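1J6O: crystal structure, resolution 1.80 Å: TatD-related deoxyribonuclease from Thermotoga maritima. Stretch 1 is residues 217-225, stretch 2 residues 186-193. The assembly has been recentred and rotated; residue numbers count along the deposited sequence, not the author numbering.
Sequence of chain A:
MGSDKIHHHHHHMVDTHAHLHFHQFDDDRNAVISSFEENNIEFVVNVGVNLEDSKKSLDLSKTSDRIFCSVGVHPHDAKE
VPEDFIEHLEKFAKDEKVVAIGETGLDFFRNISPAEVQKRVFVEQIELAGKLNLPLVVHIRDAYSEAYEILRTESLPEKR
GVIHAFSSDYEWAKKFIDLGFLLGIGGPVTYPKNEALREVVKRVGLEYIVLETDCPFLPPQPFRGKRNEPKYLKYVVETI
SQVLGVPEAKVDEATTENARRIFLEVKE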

ATOM      1  N   PHE A 217      -6.383   4.448   9.276  1.00 10.70           N
ATOM      2  CA  PHE A 217      -6.932   5.581   8.533  1.00 12.62           C
ATOM      3  C   PHE A 217      -8.020   5.312   7.463  1.00 12.86           C
ATOM      4  O   PHE A 217      -8.230   4.166   7.067  1.00 11.64           O
ATOM      5  CB  PHE A 217      -5.817   6.318   7.786  1.00 14.39           C
ATOM      6  CG  PHE A 217      -4.577   6.590   8.587  1.00 17.54           C
ATOM      7  CD1 PHE A 217      -4.629   7.280   9.787  1.00 18.93           C
ATOM      8  CD2 PHE A 217      -3.348   6.103   8.130  1.00 19.41           C
ATOM      9  CE1 PHE A 217      -3.463   7.485  10.551  1.00 21.63           C
ATOM     10  CE2 PHE A 217      -2.197   6.297   8.869  1.00 20.06           C
ATOM     11  CZ  PHE A 217      -2.248   6.988  10.087  1.00 21.96           C
ATOM     12  N   LEU A 218      -8.703   6.390   7.074  1.00 13.29           N
ATOM     13  CA  LEU A 218      -9.727   6.363   6.043  1.00 13.98           C
ATOM     14  C   LEU A 218     -10.698   5.200   5.947  1.00 14.72           C
ATOM     15  O   LEU A 218     -10.668   4.408   4.980  1.00 13.94           O
ATOM     16  CB  LEU A 218      -9.000   6.459   4.710  1.00 17.72           C
ATOM     17  CG  LEU A 218      -7.959   7.574   4.604  1.00 18.57           C
ATOM     18  CD1 LEU A 218      -7.035   7.361   3.378  1.00 21.29           C
ATOM     19  CD2 LEU A 218      -8.693   8.888   4.489  1.00 19.18           C
ATOM     20  N   PRO A 219     -11.613   5.091   6.905  1.00 13.37           N
ATOM     21  CA  PRO A 219     -12.615   4.029   6.977  1.00 13.46           C
ATOM     22  C   PRO A 219     -13.616   4.197   5.842  1.00 14.03           C
ATOM     23  O   PRO A 219     -13.755   5.305   5.319  1.00 11.99           O
ATOM     24  CB  PRO A 219     -13.219   4.264   8.337  1.00 14.59           C
ATOM     25  CG  PRO A 219     -13.111   5.809   8.523  1.00 14.13           C
ATOM     26  CD  PRO A 219     -11.706   6.018   8.046  1.00 14.35           C
ATOM     27  N   PRO A 220     -14.250   3.094   5.386  1.00 13.09           N
ATOM     28  CA  PRO A 220     -15.224   3.255   4.301  1.00 15.62           C
ATOM     29  C   PRO A 220     -16.475   3.938   4.856  1.00 17.77           C
ATOM     30  O   PRO A 220     -16.707   3.937   6.076  1.00 18.03           O
ATOM     31  CB  PRO A 220     -15.479   1.820   3.811  1.00 13.95           C
ATOM     32  CG  PRO A 220     -15.143   0.971   4.977  1.00 12.11           C
ATOM     33  CD  PRO A 220     -13.960   1.666   5.632  1.00 12.18           C
ATOM     34  N   GLN A 221     -17.266   4.507   3.949  1.00 20.30           N
ATOM     35  CA  GLN A 221     -18.501   5.230   4.275  1.00 23.75           C
ATOM     36  C   GLN A 221     -19.347   4.835   5.477  1.00 23.84           C
ATOM     37  O   GLN A 221     -19.626   5.675   6.345  1.00 25.99           O
ATOM     38  CB  GLN A 221     -19.407   5.290   3.054  1.00 25.62           C
ATOM     39  CG  GLN A 221     -20.493   6.339   3.188  1.00 27.42           C
ATOM     40  CD  GLN A 221     -19.940   7.699   3.565  1.00 26.49           C
ATOM     41  OE1 GLN A 221     -18.786   8.012   3.289  1.00 27.49           O
ATOM     42  NE2 GLN A 221     -20.775   8.524   4.182  1.00 28.37           N
ATOM     43  N   PRO A 222     -19.784   3.571   5.550  1.00 24.06           N
ATOM     44  CA  PRO A 222     -20.601   3.220   6.711  1.00 24.00           C
ATOM     45  C   PRO A 222     -19.909   3.378   8.051  1.00 23.77           C
ATOM     46  O   PRO A 222     -20.562   3.300   9.091  1.00 24.47           O
ATOM     47  CB  PRO A 222     -21.002   1.771   6.443  1.00 25.31           C
ATOM     48  CG  PRO A 222     -19.893   1.254   5.603  1.00 25.20           C
ATOM     49  CD  PRO A 222     -19.552   2.402   4.684  1.00 23.55           C
ATOM     50  N   PHE A 223     -18.602   3.617   8.035  1.00 21.81           N
ATOM     51  CA  PHE A 223     -17.875   3.774   9.283  1.00 20.59           C
ATOM     52  C   PHE A 223     -17.080   5.062   9.404  1.00 19.19           C
ATOM     53  O   PHE A 223     -16.038   5.072  10.043  1.00 19.61           O
ATOM     54  CB  PHE A 223     -16.933   2.588   9.471  1.00 20.74           C
ATOM     55  CG  PHE A 223     -17.642   1.301   9.748  1.00 21.94           C
ATOM     56  CD1 PHE A 223     -18.142   1.025  11.019  1.00 22.46           C
ATOM     57  CD2 PHE A 223     -17.864   0.390   8.720  1.00 21.62           C
ATOM     58  CE1 PHE A 223     -18.861  -0.146  11.264  1.00 22.74           C
ATOM     59  CE2 PHE A 223     -18.579  -0.774   8.950  1.00 22.40           C
ATOM     60  CZ  PHE A 223     -19.080  -1.047  10.222  1.00 23.55           C
ATOM     61  N   ARG A 224     -17.552   6.159   8.809  1.00 19.56           N
ATOM     62  CA  ARG A 224     -16.792   7.396   8.930  1.00 17.74           C
ATOM     63  C   ARG A 224     -16.721   7.716  10.417  1.00 17.57           C
ATOM     64  O   ARG A 224     -17.666   7.424  11.173  1.00 16.47           O
ATOM     65  CB  ARG A 224     -17.456   8.550   8.173  1.00 19.81           C
ATOM     66  CG  ARG A 224     -17.570   8.356   6.660  1.00 21.95           C
ATOM     67  CD  ARG A 224     -16.241   7.985   6.031  1.00 22.79           C
ATOM     68  NE  ARG A 224     -15.210   9.014   6.170  1.00 23.43           N
ATOM     69  CZ  ARG A 224     -15.070  10.060   5.361  1.00 23.16           C
ATOM     70  NH1 ARG A 224     -15.900  10.237   4.339  1.00 23.63           N
ATOM     71  NH2 ARG A 224     -14.083  10.917   5.562  1.00 23.09           N
ATOM     72  N   GLY A 225     -15.599   8.295  10.833  1.00 15.12           N
ATOM     73  CA  GLY A 225     -15.418   8.637  12.224  1.00 15.39           C
ATOM     74  C   GLY A 225     -15.007   7.464  13.093  1.00 16.84           C
ATOM     75  O   GLY A 225     -14.903   7.626  14.306  1.00 18.54           O
TER
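Stretch 2, residues 186-193: GGPVTYPK

Stretch 2 packs against stretch 1 as a compact turn laid on an extended, proline-rich segment. Residues 187-190 form a short 3-10 segment. The rest of stretch 2 is loop or turn. Stretch 1 runs without regular helix or strand through Leu218, Pro219 and Pro220, and then turns at Gln221 and Pro222. The two stretches advance in the same sense: Pro220 CA lies 4.1 Å from Gly187 CA, and Gln221 CA lies 5.6 Å from Tyr191 CA. The contact buries 416 Å² in all, and Tyr191 contributes the largest share.

The 3-10 segment satisfies much of its own backbone. Val189 N donates to Gly186 O at 3.1 Å, Thr190 N to Gly187 O at 3.0 Å, and Tyr191 N to Pro188 O at 3.0 Å. Gly187 O also accepts from the side chain of Thr190, whose OG1 donates to it at 2.8 Å. With its hydrogen committed there, Thr190 OG1 is free to accept from stretch 1. Gln221 N points straight at it, with Gln221 N to Thr190 OG1 at 2.8 Å and an N-H...O angle of 178°. The p rotamer of Thr190 places the hydroxyl for both bonds. Pro220 CA packs 3.5 Å from the same Thr190 OG1.

Pro219 and Pro220 have no backbone N-H to give, but their carbonyls can still accept. Pro219 O receives a hydrogen bond from the phenol of Tyr191, with Tyr191 OH to Pro219 O at 2.7 Å. Pro220 O is used within its own stretch, where Phe223 N donates to it at 2.7 Å. Gln221 O likewise accepts from Arg224 N at 3.3 Å, so these two bonds hold the turn in stretch 1.

At the other end of the contact, a water joins the backbones. Gly187 N donates to the water oxygen, O of HOH 1, at 2.7 Å, and that oxygen donates in turn to Leu218 O at 2.7 Å. Leu218 O also meets Gly187 CA at 3.5 Å in a CA-H...O contact, nearly straight at 167°. The fit is close here because Gly187 has no side chain. A CB in the ideal position would lie 2.0 Å from Leu218 O, a clash. Nearby, Leu218 CD1 rests 4.1 Å from Pro188 CG, an apolar contact.

The Tyr191 ring is the other main surface. Its CA-to-CB bond points sideways, yet the end of the side chain comes nearer to stretch 1. Arg224, with its first three chi angles all m, lays its guanidinium flat on one face of the ring. The planes differ by 8°, and Arg224 CZ is 3.4 Å from Tyr191 CZ. This is a stack with cation-pi character. Arg224 NE and Tyr191 OH are 3.5 Å apart, but the angle is poor and they are not hydrogen-bonded. Gln221 OE1 approaches Pro192 CD at 3.4 Å without hydrogen bonding across the contact.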

ATOM      1  N   GLY A 186      -8.861   2.126  -1.722  1.00 10.05           N
ATOM      2  CA  GLY A 186      -9.324   1.863  -0.382  1.00 11.52           C
ATOM      3  C   GLY A 186     -10.643   2.510  -0.015  1.00 10.79           C
ATOM      4  O   GLY A 186     -11.504   2.749  -0.872  1.00 10.45           O
ATOM      5  N   GLY A 187     -10.772   2.795   1.278  1.00 10.43           N
ATOM      6  CA  GLY A 187     -11.967   3.410   1.846  1.00 10.87           C
ATOM      7  C   GLY A 187     -12.630   4.541   1.072  1.00 11.66           C
ATOM      8  O   GLY A 187     -13.850   4.486   0.849  1.00 14.10           O
ATOM      9  N   PRO A 188     -11.876   5.561   0.643  1.00 12.57           N
ATOM     10  CA  PRO A 188     -12.402   6.716  -0.105  1.00 14.48           C
ATOM     11  C   PRO A 188     -13.235   6.403  -1.354  1.00 15.58           C
ATOM     12  O   PRO A 188     -14.041   7.223  -1.791  1.00 17.77           O
ATOM     13  CB  PRO A 188     -11.150   7.518  -0.441  1.00 13.82           C
ATOM     14  CG  PRO A 188     -10.213   7.190   0.789  1.00 15.39           C
ATOM     15  CD  PRO A 188     -10.428   5.704   0.911  1.00 12.27           C
ATOM     16  N   VAL A 189     -13.033   5.237  -1.948  1.00 14.53           N
ATOM     17  CA  VAL A 189     -13.798   4.869  -3.142  1.00 13.90           C
ATOM     18  C   VAL A 189     -15.313   4.792  -2.823  1.00 15.31           C
ATOM     19  O   VAL A 189     -16.176   4.914  -3.728  1.00 16.76           O
ATOM     20  CB  VAL A 189     -13.289   3.513  -3.705  1.00 11.81           C
ATOM     21  CG1 VAL A 189     -13.882   2.344  -2.916  1.00 13.16           C
ATOM     22  CG2 VAL A 189     -13.637   3.408  -5.231  1.00 12.76           C
ATOM     23  N   THR A 190     -15.634   4.598  -1.545  1.00 15.01           N
ATOM     24  CA  THR A 190     -17.025   4.501  -1.106  1.00 17.09           C
ATOM     25  C   THR A 190     -17.649   5.844  -0.710  1.00 17.30           C
ATOM     26  O   THR A 190     -18.848   5.892  -0.428  1.00 18.50           O
ATOM     27  CB  THR A 190     -17.199   3.626   0.143  1.00 16.41           C
ATOM     28  OG1 THR A 190     -16.584   4.282   1.253  1.00 16.34           O
ATOM     29  CG2 THR A 190     -16.599   2.234  -0.047  1.00 15.18           C
ATOM     30  N   TYR A 191     -16.851   6.904  -0.674  1.00 17.99           N
ATOM     31  CA  TYR A 191     -17.351   8.227  -0.291  1.00 19.32           C
ATOM     32  C   TYR A 191     -18.263   8.827  -1.351  1.00 20.85           C
ATOM     33  O   TYR A 191     -17.883   8.950  -2.501  1.00 18.46           O
ATOM     34  CB  TYR A 191     -16.186   9.182  -0.012  1.00 18.25           C
ATOM     35  CG  TYR A 191     -15.274   8.730   1.118  1.00 16.94           C
ATOM     36  CD1 TYR A 191     -15.608   7.638   1.928  1.00 14.90           C
ATOM     37  CD2 TYR A 191     -14.082   9.411   1.378  1.00 16.17           C
ATOM     38  CE1 TYR A 191     -14.766   7.236   2.978  1.00 14.67           C
ATOM     39  CE2 TYR A 191     -13.243   9.022   2.405  1.00 15.91           C
ATOM     40  CZ  TYR A 191     -13.584   7.942   3.199  1.00 14.64           C
ATOM     41  OH  TYR A 191     -12.738   7.573   4.225  1.00 17.08           O
ATOM     42  N   PRO A 192     -19.488   9.214  -0.960  1.00 22.52           N
ATOM     43  CA  PRO A 192     -20.376   9.784  -1.979  1.00 25.18           C
ATOM     44  C   PRO A 192     -19.745  10.923  -2.763  1.00 25.03           C
ATOM     45  O   PRO A 192     -19.973  11.052  -3.961  1.00 27.44           O
ATOM     46  CB  PRO A 192     -21.611  10.225  -1.175  1.00 25.33           C
ATOM     47  CG  PRO A 192     -21.070  10.470   0.207  1.00 25.97           C
ATOM     48  CD  PRO A 192     -20.083   9.313   0.385  1.00 24.36           C
ATOM     49  N   LYS A 193     -18.924  11.718  -2.090  1.00 26.48           N
ATOM     50  CA  LYS A 193     -18.260  12.849  -2.720  1.00 27.77           C
ATOM     51  C   LYS A 193     -17.186  12.493  -3.734  1.00 28.06           C
ATOM     52  O   LYS A 193     -16.919  13.274  -4.646  1.00 28.46           O
TER
HETATM   53  O   HOH W   1      -8.973   3.206   3.311  1.00 19.32           O